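PDB 6WCI: cysteine desulfurase from Stenotrophomonas maltophilia, which probably removes sulfur or selenium from L-cysteine, L-selenocysteine and related substrates to give L-alanine, with pyridoxal 5'-phosphate as cofactor. Local coordinates for residues Y47-N52 against A377-Q382; V190-N195 against S222-H227; I138-H143 against V163-P168; A73-A78 against P298-F303; N119-S124 against V148-V153. All coordinates share one frame; numbering follows the deposited sequence.

Contact 1: residues Y47-N52 against A377-Q382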
# COMPACT_ATOMS: atom_id res chain seq x y z
N TYR B 47 5.93 9.55 -24.67
CA TYR B 47 5.32 8.64 -23.71
C TYR B 47 3.83 8.53 -24.00
O TYR B 47 3.03 9.36 -23.58
CB TYR B 47 5.57 9.10 -22.28
CG TYR B 47 5.07 8.10 -21.25
CD1 TYR B 47 5.82 6.98 -20.93
CD2 TYR B 47 3.84 8.27 -20.62
CE1 TYR B 47 5.36 6.05 -20.00
CE2 TYR B 47 3.38 7.35 -19.67
CZ TYR B 47 4.15 6.24 -19.38
OH TYR B 47 3.70 5.30 -18.47
N PHE B 48 3.45 7.49 -24.74
CA PHE B 48 2.06 7.24 -25.09
C PHE B 48 1.55 6.00 -24.36
O PHE B 48 0.76 5.22 -24.89
CB PHE B 48 1.89 7.07 -26.61
CG PHE B 48 1.89 8.39 -27.38
CD1 PHE B 48 2.07 9.61 -26.75
CD2 PHE B 48 1.68 8.39 -28.76
CE1 PHE B 48 2.06 10.80 -27.48
CE2 PHE B 48 1.67 9.57 -29.49
CZ PHE B 48 1.86 10.77 -28.85
N ASP B 49 2.01 5.80 -23.12
CA ASP B 49 1.58 4.68 -22.29
C ASP B 49 0.99 5.17 -20.97
O ASP B 49 1.20 4.58 -19.91
CB ASP B 49 2.74 3.72 -22.02
CG ASP B 49 2.27 2.35 -21.57
OD1 ASP B 49 1.12 2.00 -21.90
OD2 ASP B 49 3.03 1.64 -20.87
N ASN B 50 0.21 6.26 -21.03
CA ASN B 50 -0.31 6.88 -19.82
C ASN B 50 -1.38 6.02 -19.15
O ASN B 50 -1.56 6.12 -17.93
CB ASN B 50 -0.88 8.25 -20.15
CG ASN B 50 0.18 9.19 -20.62
OD1 ASN B 50 1.00 9.64 -19.82
ND2 ASN B 50 0.19 9.48 -21.92
N ALA B 51 -2.09 5.20 -19.92
CA ALA B 51 -3.07 4.30 -19.33
C ALA B 51 -2.41 3.21 -18.49
O ALA B 51 -3.07 2.64 -17.62
CB ALA B 51 -3.93 3.68 -20.43
N ASN B 52 -1.12 2.93 -18.72
CA ASN B 52 -0.40 2.00 -17.86
C ASN B 52 -0.05 2.66 -16.53
O ASN B 52 -0.31 2.10 -15.46
CB ASN B 52 0.87 1.53 -18.57
CG ASN B 52 1.24 0.11 -18.21
OD1 ASN B 52 0.73 -0.45 -17.24
ND2 ASN B 52 2.13 -0.48 -18.99
N ALA B 377 6.90 5.20 -26.48
CA ALA B 377 6.49 4.22 -25.48
C ALA B 377 5.00 3.95 -25.65
O ALA B 377 4.17 4.83 -25.41
CB ALA B 377 6.82 4.71 -24.07
N VAL B 378 4.66 2.74 -26.07
CA VAL B 378 3.30 2.24 -26.04
C VAL B 378 3.32 0.86 -25.41
O VAL B 378 4.38 0.32 -25.08
CB VAL B 378 2.64 2.20 -27.44
CG1 VAL B 378 2.63 3.57 -28.08
CG2 VAL B 378 3.36 1.21 -28.33
N ARG B 379 2.15 0.27 -25.27
CA ARG B 379 2.01 -1.04 -24.65
C ARG B 379 1.25 -1.94 -25.60
O ARG B 379 0.18 -1.57 -26.09
CB ARG B 379 1.27 -0.93 -23.32
CG ARG B 379 1.02 -2.25 -22.62
CD ARG B 379 2.33 -2.97 -22.34
NE ARG B 379 2.19 -4.00 -21.32
CZ ARG B 379 3.02 -5.04 -21.20
NH1 ARG B 379 4.03 -5.17 -22.05
NH2 ARG B 379 2.82 -5.94 -20.25
N SER B 380 1.78 -3.14 -25.84
CA SER B 380 1.06 -4.15 -26.60
C SER B 380 0.81 -5.37 -25.74
O SER B 380 1.66 -5.76 -24.93
CB SER B 380 1.83 -4.53 -27.86
OG SER B 380 1.94 -3.41 -28.72
N GLY B 381 -0.35 -5.98 -25.91
CA GLY B 381 -0.68 -7.19 -25.20
C GLY B 381 -2.18 -7.26 -24.95
O GLY B 381 -2.98 -6.83 -25.79
N GLN B 382 -2.54 -7.82 -23.79
CA GLN B 382 -3.93 -8.01 -23.41
C GLN B 382 -4.42 -7.00 -22.38
O GLN B 382 -5.62 -6.93 -22.12
CB GLN B 382 -4.14 -9.43 -22.87
CG GLN B 382 -3.60 -10.51 -23.80
CD GLN B 382 -4.14 -11.88 -23.49
OE1 GLN B 382 -5.31 -12.17 -23.75
NE2 GLN B 382 -3.30 -12.75 -22.93

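Contact 2: residues V190-N195 against S222-H227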
# COMPACT_ATOMS: atom_id res chain seq x y z
N VAL B 190 -19.11 -2.58 -13.18
CA VAL B 190 -19.13 -1.84 -14.44
C VAL B 190 -18.06 -0.76 -14.40
O VAL B 190 -17.97 0.01 -13.43
CB VAL B 190 -20.52 -1.23 -14.71
CG1 VAL B 190 -21.03 -0.45 -13.48
CG2 VAL B 190 -20.50 -0.35 -15.96
N THR B 191 -17.24 -0.70 -15.45
CA THR B 191 -16.20 0.32 -15.50
C THR B 191 -16.77 1.65 -15.96
O THR B 191 -17.73 1.72 -16.73
CB THR B 191 -15.06 -0.11 -16.42
OG1 THR B 191 -13.99 0.83 -16.30
CG2 THR B 191 -15.51 -0.14 -17.88
N HIS B 192 -16.17 2.73 -15.45
CA HIS B 192 -16.55 4.06 -15.91
C HIS B 192 -15.90 4.34 -17.25
O HIS B 192 -16.57 4.78 -18.20
CB HIS B 192 -16.17 5.11 -14.88
CG HIS B 192 -16.78 6.45 -15.12
ND1 HIS B 192 -16.69 7.48 -14.21
CD2 HIS B 192 -17.47 6.94 -16.18
CE1 HIS B 192 -17.31 8.54 -14.69
NE2 HIS B 192 -17.80 8.24 -15.88
N VAL B 193 -14.61 4.03 -17.36
CA VAL B 193 -13.86 4.20 -18.60
C VAL B 193 -12.99 2.97 -18.82
O VAL B 193 -12.26 2.55 -17.91
CB VAL B 193 -13.00 5.47 -18.59
CG1 VAL B 193 -12.22 5.60 -19.89
CG2 VAL B 193 -13.88 6.69 -18.38
N SER B 194 -13.08 2.38 -20.01
CA SER B 194 -12.33 1.17 -20.34
C SER B 194 -10.88 1.51 -20.63
O SER B 194 -10.59 2.42 -21.43
CB SER B 194 -12.98 0.48 -21.55
OG SER B 194 -12.08 -0.40 -22.20
N ASN B 195 -9.96 0.78 -20.00
CA ASN B 195 -8.53 0.99 -20.21
C ASN B 195 -8.04 0.48 -21.56
O ASN B 195 -6.90 0.78 -21.94
CB ASN B 195 -7.71 0.30 -19.12
CG ASN B 195 -7.79 -1.20 -19.21
OD1 ASN B 195 -8.88 -1.78 -19.21
ND2 ASN B 195 -6.64 -1.85 -19.31
N SER B 222 -10.93 3.98 -12.55
CA SER B 222 -9.47 4.14 -12.62
C SER B 222 -9.04 4.94 -13.84
O SER B 222 -8.04 5.67 -13.78
CB SER B 222 -8.77 2.79 -12.63
OG SER B 222 -9.30 1.93 -11.65
N GLN B 223 -9.75 4.79 -14.96
CA GLN B 223 -9.46 5.55 -16.17
C GLN B 223 -10.39 6.74 -16.36
O GLN B 223 -10.29 7.43 -17.37
CB GLN B 223 -9.52 4.65 -17.40
CG GLN B 223 -8.50 3.52 -17.39
CD GLN B 223 -7.08 4.02 -17.60
OE1 GLN B 223 -6.87 5.14 -18.07
NE2 GLN B 223 -6.10 3.19 -17.25
N ALA B 224 -11.29 7.00 -15.41
CA ALA B 224 -12.18 8.15 -15.48
C ALA B 224 -11.57 9.42 -14.87
O ALA B 224 -11.42 10.44 -15.56
CB ALA B 224 -13.50 7.83 -14.78
N VAL B 225 -11.21 9.37 -13.59
CA VAL B 225 -10.83 10.58 -12.85
C VAL B 225 -9.56 11.26 -13.35
O VAL B 225 -9.41 12.46 -13.09
CB VAL B 225 -10.72 10.28 -11.35
CG1 VAL B 225 -12.05 9.76 -10.85
CG2 VAL B 225 -9.62 9.30 -11.08
N PRO B 226 -8.63 10.61 -14.06
CA PRO B 226 -7.52 11.39 -14.63
C PRO B 226 -7.85 12.09 -15.94
O PRO B 226 -7.07 12.95 -16.35
CB PRO B 226 -6.41 10.35 -14.83
CG PRO B 226 -7.08 9.05 -14.89
CD PRO B 226 -8.39 9.15 -14.21
N HIS B 227 -8.97 11.77 -16.58
CA HIS B 227 -9.26 12.25 -17.93
C HIS B 227 -10.52 13.09 -18.04
O HIS B 227 -10.72 13.74 -19.08
CB HIS B 227 -9.36 11.06 -18.90
CG HIS B 227 -8.12 10.23 -18.95
ND1 HIS B 227 -6.98 10.62 -19.62
CD2 HIS B 227 -7.84 9.02 -18.41
CE1 HIS B 227 -6.06 9.69 -19.49
NE2 HIS B 227 -6.55 8.71 -18.76
O HOH W 1 -12.38 3.34 -15.37

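Contact 3: residues I138-H143 against V163-P168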
# COMPACT_ATOMS: atom_id res chain seq x y z
N ILE B 138 -21.05 -8.76 -14.46
CA ILE B 138 -19.77 -8.12 -14.76
C ILE B 138 -19.72 -7.84 -16.26
O ILE B 138 -20.03 -8.74 -17.05
CB ILE B 138 -18.57 -9.01 -14.37
CG1 ILE B 138 -18.74 -9.55 -12.94
CG2 ILE B 138 -17.24 -8.27 -14.59
CD1 ILE B 138 -17.64 -10.52 -12.54
N THR B 139 -19.32 -6.63 -16.65
CA THR B 139 -19.32 -6.32 -18.08
C THR B 139 -18.13 -6.97 -18.79
O THR B 139 -17.07 -7.20 -18.19
CB THR B 139 -19.29 -4.82 -18.36
OG1 THR B 139 -17.93 -4.39 -18.54
CG2 THR B 139 -19.93 -4.04 -17.23
N ARG B 140 -18.32 -7.24 -20.08
CA ARG B 140 -17.29 -7.82 -20.94
C ARG B 140 -16.00 -7.00 -20.97
O ARG B 140 -14.94 -7.55 -21.26
CB ARG B 140 -17.87 -7.96 -22.35
CG ARG B 140 -16.90 -8.41 -23.43
CD ARG B 140 -16.35 -9.78 -23.14
NE ARG B 140 -17.40 -10.80 -23.09
CZ ARG B 140 -17.16 -12.10 -23.01
NH1 ARG B 140 -15.91 -12.54 -22.97
NH2 ARG B 140 -18.17 -12.96 -22.95
N MET B 141 -16.07 -5.70 -20.68
CA MET B 141 -14.93 -4.81 -20.87
C MET B 141 -14.20 -4.49 -19.57
O MET B 141 -13.30 -3.65 -19.58
CB MET B 141 -15.38 -3.50 -21.53
CG MET B 141 -16.16 -2.57 -20.62
SD MET B 141 -16.53 -0.98 -21.40
CE MET B 141 -17.46 -1.49 -22.85
N GLU B 142 -14.56 -5.15 -18.47
CA GLU B 142 -13.95 -4.87 -17.17
C GLU B 142 -12.47 -5.25 -17.17
O GLU B 142 -12.04 -6.17 -17.86
CB GLU B 142 -14.66 -5.63 -16.05
CG GLU B 142 -16.08 -5.15 -15.80
CD GLU B 142 -16.14 -3.64 -15.70
OE1 GLU B 142 -15.52 -3.07 -14.77
OE2 GLU B 142 -16.80 -3.02 -16.56
N HIS B 143 -11.71 -4.52 -16.36
CA HIS B 143 -10.33 -4.85 -16.09
C HIS B 143 -10.30 -5.98 -15.07
O HIS B 143 -11.25 -6.16 -14.30
CB HIS B 143 -9.62 -3.58 -15.60
CG HIS B 143 -8.17 -3.74 -15.27
ND1 HIS B 143 -7.75 -4.19 -14.04
CD2 HIS B 143 -7.05 -3.39 -15.95
CE1 HIS B 143 -6.42 -4.17 -13.99
NE2 HIS B 143 -5.98 -3.69 -15.14
N VAL B 163 -22.27 -12.33 -17.62
CA VAL B 163 -21.52 -11.31 -18.37
C VAL B 163 -22.48 -10.35 -19.05
O VAL B 163 -23.45 -10.77 -19.69
CB VAL B 163 -20.57 -11.94 -19.40
CG1 VAL B 163 -19.78 -10.85 -20.13
CG2 VAL B 163 -19.61 -12.90 -18.73
N ALA B 164 -22.21 -9.05 -18.92
CA ALA B 164 -22.93 -8.02 -19.66
C ALA B 164 -22.16 -7.70 -20.94
O ALA B 164 -21.02 -7.24 -20.88
CB ALA B 164 -23.12 -6.78 -18.80
N GLU B 165 -22.79 -7.93 -22.10
CA GLU B 165 -22.04 -7.93 -23.35
C GLU B 165 -21.86 -6.51 -23.90
O GLU B 165 -22.50 -5.55 -23.48
CB GLU B 165 -22.74 -8.79 -24.42
CG GLU B 165 -22.61 -10.31 -24.23
CD GLU B 165 -21.19 -10.77 -23.85
OE1 GLU B 165 -20.19 -10.10 -24.19
OE2 GLU B 165 -21.08 -11.83 -23.18
N ILE B 166 -20.96 -6.41 -24.87
CA ILE B 166 -20.69 -5.16 -25.56
C ILE B 166 -21.03 -5.35 -27.04
O ILE B 166 -21.12 -6.48 -27.53
CB ILE B 166 -19.23 -4.70 -25.38
CG1 ILE B 166 -18.27 -5.70 -26.02
CG2 ILE B 166 -18.89 -4.54 -23.89
CD1 ILE B 166 -16.94 -5.09 -26.45
N THR B 167 -21.21 -4.25 -27.74
CA THR B 167 -21.39 -4.29 -29.18
C THR B 167 -20.06 -4.01 -29.88
O THR B 167 -19.16 -3.39 -29.30
CB THR B 167 -22.45 -3.28 -29.62
OG1 THR B 167 -22.15 -1.98 -29.11
CG2 THR B 167 -23.80 -3.70 -29.10
N PRO B 168 -19.89 -4.47 -31.14
CA PRO B 168 -18.57 -4.43 -31.79
C PRO B 168 -17.91 -3.06 -31.87
O PRO B 168 -16.73 -2.98 -32.23
CB PRO B 168 -18.86 -4.96 -33.20
CG PRO B 168 -20.04 -5.85 -33.02
CD PRO B 168 -20.87 -5.22 -31.95

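Contact 4: residues A73-A78 against P298-F303. With EDO (1,2-ethanediol), chain D.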
# COMPACT_ATOMS: atom_id res chain seq x y z
N ALA B 73 7.17 11.60 9.93
CA ALA B 73 6.74 11.08 11.22
C ALA B 73 5.45 10.31 10.98
O ALA B 73 4.90 10.36 9.88
CB ALA B 73 6.53 12.20 12.24
N ASN B 74 4.98 9.59 12.00
CA ASN B 74 3.74 8.85 11.84
C ASN B 74 2.55 9.75 12.13
O ASN B 74 2.69 10.84 12.68
CB ASN B 74 3.73 7.61 12.76
CG ASN B 74 3.04 6.42 12.11
OD1 ASN B 74 1.99 6.57 11.47
ND2 ASN B 74 3.63 5.25 12.25
N VAL B 75 1.35 9.28 11.76
CA VAL B 75 0.14 10.09 11.83
C VAL B 75 -0.79 9.54 12.91
O VAL B 75 -0.54 8.50 13.51
CB VAL B 75 -0.58 10.16 10.47
CG1 VAL B 75 0.30 10.90 9.46
CG2 VAL B 75 -0.89 8.77 9.98
N SER B 76 -1.88 10.28 13.16
CA SER B 76 -2.92 9.99 14.15
C SER B 76 -2.41 10.07 15.59
O SER B 76 -1.22 9.84 15.85
CB SER B 76 -3.57 8.63 13.90
OG SER B 76 -4.74 8.47 14.68
N ARG B 77 -3.32 10.37 16.53
CA ARG B 77 -2.96 10.61 17.93
C ARG B 77 -1.65 11.39 18.01
O ARG B 77 -0.74 11.05 18.78
CB ARG B 77 -2.87 9.30 18.72
CG ARG B 77 -3.95 9.10 19.80
CD ARG B 77 -3.46 8.34 21.07
NE ARG B 77 -2.39 7.37 20.80
CZ ARG B 77 -2.08 6.32 21.57
NH1 ARG B 77 -2.76 6.06 22.69
NH2 ARG B 77 -1.09 5.52 21.20
N ALA B 78 -1.54 12.44 17.19
CA ALA B 78 -0.31 13.20 17.07
C ALA B 78 0.07 13.84 18.40
O ALA B 78 -0.75 14.46 19.08
CB ALA B 78 -0.47 14.27 15.99
N PRO B 298 -0.44 4.21 7.33
CA PRO B 298 -0.79 4.45 5.92
C PRO B 298 0.45 4.68 5.07
O PRO B 298 1.59 4.77 5.54
CB PRO B 298 -1.65 5.71 5.98
CG PRO B 298 -2.08 5.84 7.43
CD PRO B 298 -0.92 5.29 8.21
N ASN B 299 0.22 4.77 3.76
CA ASN B 299 1.25 5.27 2.85
C ASN B 299 1.23 6.79 2.97
O ASN B 299 0.66 7.50 2.14
CB ASN B 299 1.00 4.80 1.42
CG ASN B 299 2.08 5.24 0.46
OD1 ASN B 299 3.11 5.78 0.87
ND2 ASN B 299 1.85 5.04 -0.85
N ILE B 300 1.87 7.29 4.03
CA ILE B 300 1.78 8.71 4.36
C ILE B 300 2.34 9.55 3.23
O ILE B 300 1.73 10.54 2.81
CB ILE B 300 2.52 9.02 5.67
CG1 ILE B 300 1.97 8.19 6.83
CG2 ILE B 300 2.37 10.47 5.98
CD1 ILE B 300 2.82 8.32 8.10
N ALA B 301 3.53 9.20 2.75
CA ALA B 301 4.18 10.01 1.72
C ALA B 301 3.39 9.95 0.43
O ALA B 301 3.12 10.98 -0.20
CB ALA B 301 5.61 9.53 1.50
N GLY B 302 3.00 8.74 0.03
CA GLY B 302 2.23 8.59 -1.19
C GLY B 302 0.94 9.40 -1.17
O GLY B 302 0.60 10.06 -2.16
N PHE B 303 0.22 9.38 -0.05
CA PHE B 303 -1.05 10.11 -0.03
C PHE B 303 -0.86 11.62 0.09
O PHE B 303 -1.67 12.38 -0.45
CB PHE B 303 -1.95 9.56 1.07
CG PHE B 303 -2.69 8.34 0.63
CD1 PHE B 303 -3.76 8.47 -0.25
CD2 PHE B 303 -2.27 7.08 0.99
CE1 PHE B 303 -4.42 7.35 -0.72
CE2 PHE B 303 -2.92 5.97 0.51
CZ PHE B 303 -4.01 6.10 -0.34
C1 EDO D . -3.84 4.29 3.34
O1 EDO D . -2.51 3.85 2.99
C2 EDO D . -4.28 3.76 4.71
O2 EDO D . -4.21 2.32 4.79

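Contact 5: residues N119-S124 against V148-V153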
# COMPACT_ATOMS: atom_id res chain seq x y z
N ASN B 119 -11.34 -5.11 -3.92
CA ASN B 119 -11.27 -6.29 -3.06
C ASN B 119 -11.91 -6.03 -1.70
O ASN B 119 -12.48 -6.95 -1.09
CB ASN B 119 -9.81 -6.72 -2.90
CG ASN B 119 -9.33 -7.59 -4.04
OD1 ASN B 119 -9.49 -8.82 -4.02
ND2 ASN B 119 -8.70 -6.97 -5.03
N LEU B 120 -11.80 -4.80 -1.19
CA LEU B 120 -12.49 -4.47 0.05
C LEU B 120 -14.00 -4.64 -0.10
O LEU B 120 -14.66 -5.18 0.79
CB LEU B 120 -12.15 -3.04 0.47
CG LEU B 120 -12.91 -2.39 1.64
CD1 LEU B 120 -12.98 -3.31 2.84
CD2 LEU B 120 -12.25 -1.07 2.04
N VAL B 121 -14.55 -4.17 -1.22
CA VAL B 121 -15.96 -4.44 -1.52
C VAL B 121 -16.21 -5.94 -1.56
O VAL B 121 -17.18 -6.44 -0.98
CB VAL B 121 -16.37 -3.76 -2.84
CG1 VAL B 121 -17.87 -3.96 -3.08
CG2 VAL B 121 -16.01 -2.27 -2.82
N ALA B 122 -15.35 -6.69 -2.27
CA ALA B 122 -15.57 -8.12 -2.43
C ALA B 122 -15.58 -8.84 -1.09
O ALA B 122 -16.45 -9.68 -0.83
CB ALA B 122 -14.49 -8.72 -3.34
N TYR B 123 -14.62 -8.51 -0.22
CA TYR B 123 -14.48 -9.24 1.04
C TYR B 123 -15.47 -8.77 2.10
O TYR B 123 -15.96 -9.60 2.88
CB TYR B 123 -13.06 -9.11 1.56
CG TYR B 123 -12.09 -10.15 1.03
CD1 TYR B 123 -11.43 -9.97 -0.19
CD2 TYR B 123 -11.81 -11.31 1.76
CE1 TYR B 123 -10.53 -10.91 -0.67
CE2 TYR B 123 -10.91 -12.26 1.29
CZ TYR B 123 -10.27 -12.05 0.08
OH TYR B 123 -9.38 -13.00 -0.39
N SER B 124 -15.75 -7.47 2.19
CA SER B 124 -16.56 -6.98 3.30
C SER B 124 -18.01 -6.67 2.93
O SER B 124 -18.85 -6.61 3.84
CB SER B 124 -15.91 -5.73 3.92
OG SER B 124 -14.77 -6.10 4.69
N VAL B 148 -11.57 -10.49 -11.09
CA VAL B 148 -11.02 -11.54 -10.22
C VAL B 148 -11.56 -11.50 -8.80
O VAL B 148 -11.87 -12.56 -8.25
CB VAL B 148 -9.49 -11.51 -10.28
CG1 VAL B 148 -8.90 -12.67 -9.50
CG2 VAL B 148 -9.02 -11.53 -11.73
N PRO B 149 -11.69 -10.33 -8.14
CA PRO B 149 -12.32 -10.36 -6.81
C PRO B 149 -13.67 -11.03 -6.82
O PRO B 149 -13.99 -11.79 -5.89
CB PRO B 149 -12.41 -8.87 -6.43
CG PRO B 149 -11.28 -8.24 -7.20
CD PRO B 149 -11.30 -8.97 -8.52
N TRP B 150 -14.47 -10.82 -7.87
CA TRP B 150 -15.80 -11.42 -7.87
C TRP B 150 -15.72 -12.92 -8.14
O TRP B 150 -16.57 -13.68 -7.67
CB TRP B 150 -16.69 -10.70 -8.89
CG TRP B 150 -16.58 -9.21 -8.74
CD1 TRP B 150 -16.04 -8.33 -9.64
CD2 TRP B 150 -16.96 -8.43 -7.59
NE1 TRP B 150 -16.08 -7.05 -9.13
CE2 TRP B 150 -16.64 -7.09 -7.88
CE3 TRP B 150 -17.55 -8.75 -6.35
CZ2 TRP B 150 -16.89 -6.05 -6.98
CZ3 TRP B 150 -17.80 -7.72 -5.46
CH2 TRP B 150 -17.46 -6.38 -5.78
N GLN B 151 -14.68 -13.37 -8.84
CA GLN B 151 -14.46 -14.80 -9.01
C GLN B 151 -14.05 -15.47 -7.71
O GLN B 151 -14.40 -16.63 -7.47
CB GLN B 151 -13.40 -15.03 -10.09
CG GLN B 151 -13.92 -14.73 -11.49
CD GLN B 151 -12.87 -14.91 -12.55
OE1 GLN B 151 -11.72 -14.51 -12.37
NE2 GLN B 151 -13.26 -15.52 -13.67
N LEU B 152 -13.31 -14.76 -6.86
CA LEU B 152 -13.03 -15.30 -5.53
C LEU B 152 -14.31 -15.39 -4.70
O LEU B 152 -14.49 -16.34 -3.94
CB LEU B 152 -11.96 -14.44 -4.84
CG LEU B 152 -10.59 -14.41 -5.54
CD1 LEU B 152 -9.60 -13.43 -4.84
CD2 LEU B 152 -9.99 -15.80 -5.64
N VAL B 153 -15.20 -14.40 -4.83
CA VAL B 153 -16.46 -14.41 -4.07
C VAL B 153 -17.34 -15.58 -4.51
O VAL B 153 -17.92 -16.30 -3.68
CB VAL B 153 -17.19 -13.07 -4.25
CG1 VAL B 153 -18.66 -13.19 -3.84
CG2 VAL B 153 -16.48 -11.95 -3.48

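Contact 1: residues Y47-N52 against A377-Q382
Tyr47 and Ala377 form a parallel beta bridge, their CA atoms 4.9 Å apart, where strand 43-47 ends against strand 376-381 in the mixed six-stranded sheet of this PLP-dependent enzyme of the class-V aminotransferase family. Packing is tight at this end. Phe48 N donates to Ala377 O at 2.8 Å, lying in the carbonyl plane although the N-H is bent (133° at the hydrogen). On one side of the sheet the methyl CB of Ala377 comes obliquely to Tyr47 CD1 at 4.0 Å. Beyond the bridge, Phe48 uses CB rather than its ring, setting it 3.9 Å from Val378 CG1; the ring itself leads off to meet Phe414 of helix 408-422.

Further on the two chains part and the contact becomes looser and more polar, with Asn52 and Arg379 partly exposed. Their amide and guanidinium planes are only 14° apart, yet Asn52 ND2 comes no closer than 4.2 Å to Arg379 CD. Asp49 and Arg379 run side by side without pairing their charges: Asp49 OD2 stays 5.7 Å from Arg379 NE. That oxygen is instead held by Asn52 ND2 at 3.0 Å and by His80 NE2 of the second subunit. The other oxygen, Asp49 OD1, rests against the aliphatic start of the arginine, 3.3 Å from Arg379 CB.

Contact 2: residues V190-N195 against S222-H227
Gln223, Ala224 and Val193 give up the most surface here, and they meet without a direct hydrogen bond between the two segments. Gln223 lies across Val193 at about a right angle, with Gln223 CB 3.5 Å from Val193 O. A turn at chi2 (-71°) bends the glutamine chain, and its CG lands 3.7 Å from Asn195 CB. The methylenes thus pack on Val193 and Asn195 in the loop after strand 185-191, while the amide reaches the cofactor: Gln223 NE2 bonds to O3 of the pyridoxal-phosphate lysine at position 246, and also to Ala51 O.

Val193 divides its branches between two neighbours. With CG1 anti to the backbone N (chi1 179°), that methyl sits 3.7 Å from Gln223 O, and CG2 turns to the next residue, 3.8 Å from Ala224 CB. The same Ala224 methyl approaches the His192 imidazole obliquely, 3.3 Å from His192 ND1, a nitrogen whose hydrogen-bond partner is Tyr240 OH. A water bridges the two backbones: it donates to Val193 O at 2.7 Å and accepts from Gln223 N at 3.0 Å.

Both segments leave the C-terminal ends of adjacent parallel strands, 185-191 and 216-220, of the seven-stranded sheet. Ala224 and Val225 continue onto Tyr240 of strand 239-243, and Val225 also reaches Phe100 and Leu101 of helix 81-101.

Contact 3: residues I138-H143 against V163-P168
Ile138 and Thr139 pair in parallel with Val163 and Ala164, the end-to-end directions of the touching parts 32° apart, and two backbone bonds clamp the ends of the strands: Ala164 N to Ile138 O (2.9 Å) and Arg140 N to Ala164 O (2.8 Å). Arg140 then dominates. Its chain, bent at chi2 and again at chi3 (63° and 61°), runs alongside Glu165, and the guanidinium grips the carboxylate side-on. Arg140 NE meets Glu165 OE1 at 3.1 Å, tilted somewhat from the guanidinium plane; Arg140 NH2 meets Glu165 OE2 at 3.1 Å, almost straight and in that plane. Both oxygens use their syn lone pairs, and the two groups are nearly coplanar. Arg140 NH1 bonds to Pro387 O, and Phe281 of the second subunit packs on the arginine.

Ile166 crosses Arg140 at about a right angle, its CG2 touching Arg140 CB at 3.9 Å and Met141 CE at 3.5 Å. Thr139 OG1 accepts from Met141 N (3.1 Å), an ST turn within the type I turn Thr139-Glu142, and donates to Glu142 OE2. Strands 135-139 and 160-164, with helix 148-157 between them, make a beta-alpha-beta crossover at the edge of the seven-stranded sheet.

Contact 4: residues A73-A78 against P298-F303
Val75 and Ile300 meet tip to tip in a small apolar contact between the loop joining helices 58-70 and 81-101 and the start of helix 300-316 with the residues just before it, close to the second subunit. Val75 spreads its two methyls: CG1 lies 3.9 Å from Ile300 CD1, and CG2 lies 3.9 Å from Pro298 CD. Ile300, with CG1 anti to the carbonyl carbon (chi1 -57°), extends CD1 to within 3.4 Å of Ala73 O. The same methyl is 3.9 Å from Asn74 OD1, the oxygen that accepts from Val75 N (2.8 Å) in the carbonyl plane and keeps the amide folded against its own backbone. Asn74 ND2 bonds to Thr297 OG1 and to Asn52 O of the second subunit. Past Val75 the loop departs from the helix, and Ser76 and Ala78 are poorly ordered.

A 1,2-ethanediol, probably from the crystallisation liquor, takes a nearly straight bond from Asn299 N to its O1 at 3.0 Å. Asn299 OD1 accepts from Gly302 N at 3.1 Å, from well above the carbonyl plane, and also bonds to Thr251 OG1 of the second subunit. This is an N-capped helix start set at a dimer interface.

Contact 5: residues N119-S124 against V148-V153
The Asn119 side chain crosses that of Pro149 at about a right angle, its amide atoms coming to the ring carbon CG: Asn119 ND2 lies 3.6 Å and Asn119 OD1 3.7 Å from Pro149 CG. These are van der Waals contacts; the polar atoms are satisfied by Thr115 O at ND2 and by Gly271 N of the second subunit at OD1. Val121 comes next on the facing side, its CG1 set anti to the backbone N (chi1 -176°) and lying near the plane of the Trp150 indole, 3.6 Å from its outer corner, CH2. The indole is thus met at its edge, and it goes on to touch strands 135-139 and 185-191, while its NE1 bonds to Asn146 OD1.

The two helices run almost parallel, with axes 9.2 Å apart at closest approach and 12° between directions, as neighbouring helices packed on the large sheet of the alpha/beta domain. Ala122 points its methyl between them. Ala122 CB contacts Pro149 CB at 3.7 Å and Val153 CG2 at 3.8 Å, and Trp150 CZ3 reaches Ala122 CA at 3.8 Å. Tyr123 starts away from the other helix, but its end returns: its OH lies 4.5 Å from Leu152 CD1 and is hydrogen-bonded to Arg156 NH1 and to Phe269 O of the second subunit.

From the N terminus, contact 1 opens first and closes last, at 377-382, so the other four lie within its span; it brings a strand from early in the chain beside one from late in it. Contact 4 ties the loop after helix 58-70 to the start of helix 300-316 and encloses contacts 5, 3 and 2. Contacts 5 (two helices) and 3 (an edge strand pair) cross, and they touch where Ile138 CD1 packs on Trp150 CB (3.8 Å). Contact 2 follows in series, joining the loops after strands 185-191 and 216-220. It touches contact 3 through Thr191 N and Glu142 OE2 (2.6 Å, probably a hydrogen bond), and contact 1 through Gln223 and Ala51.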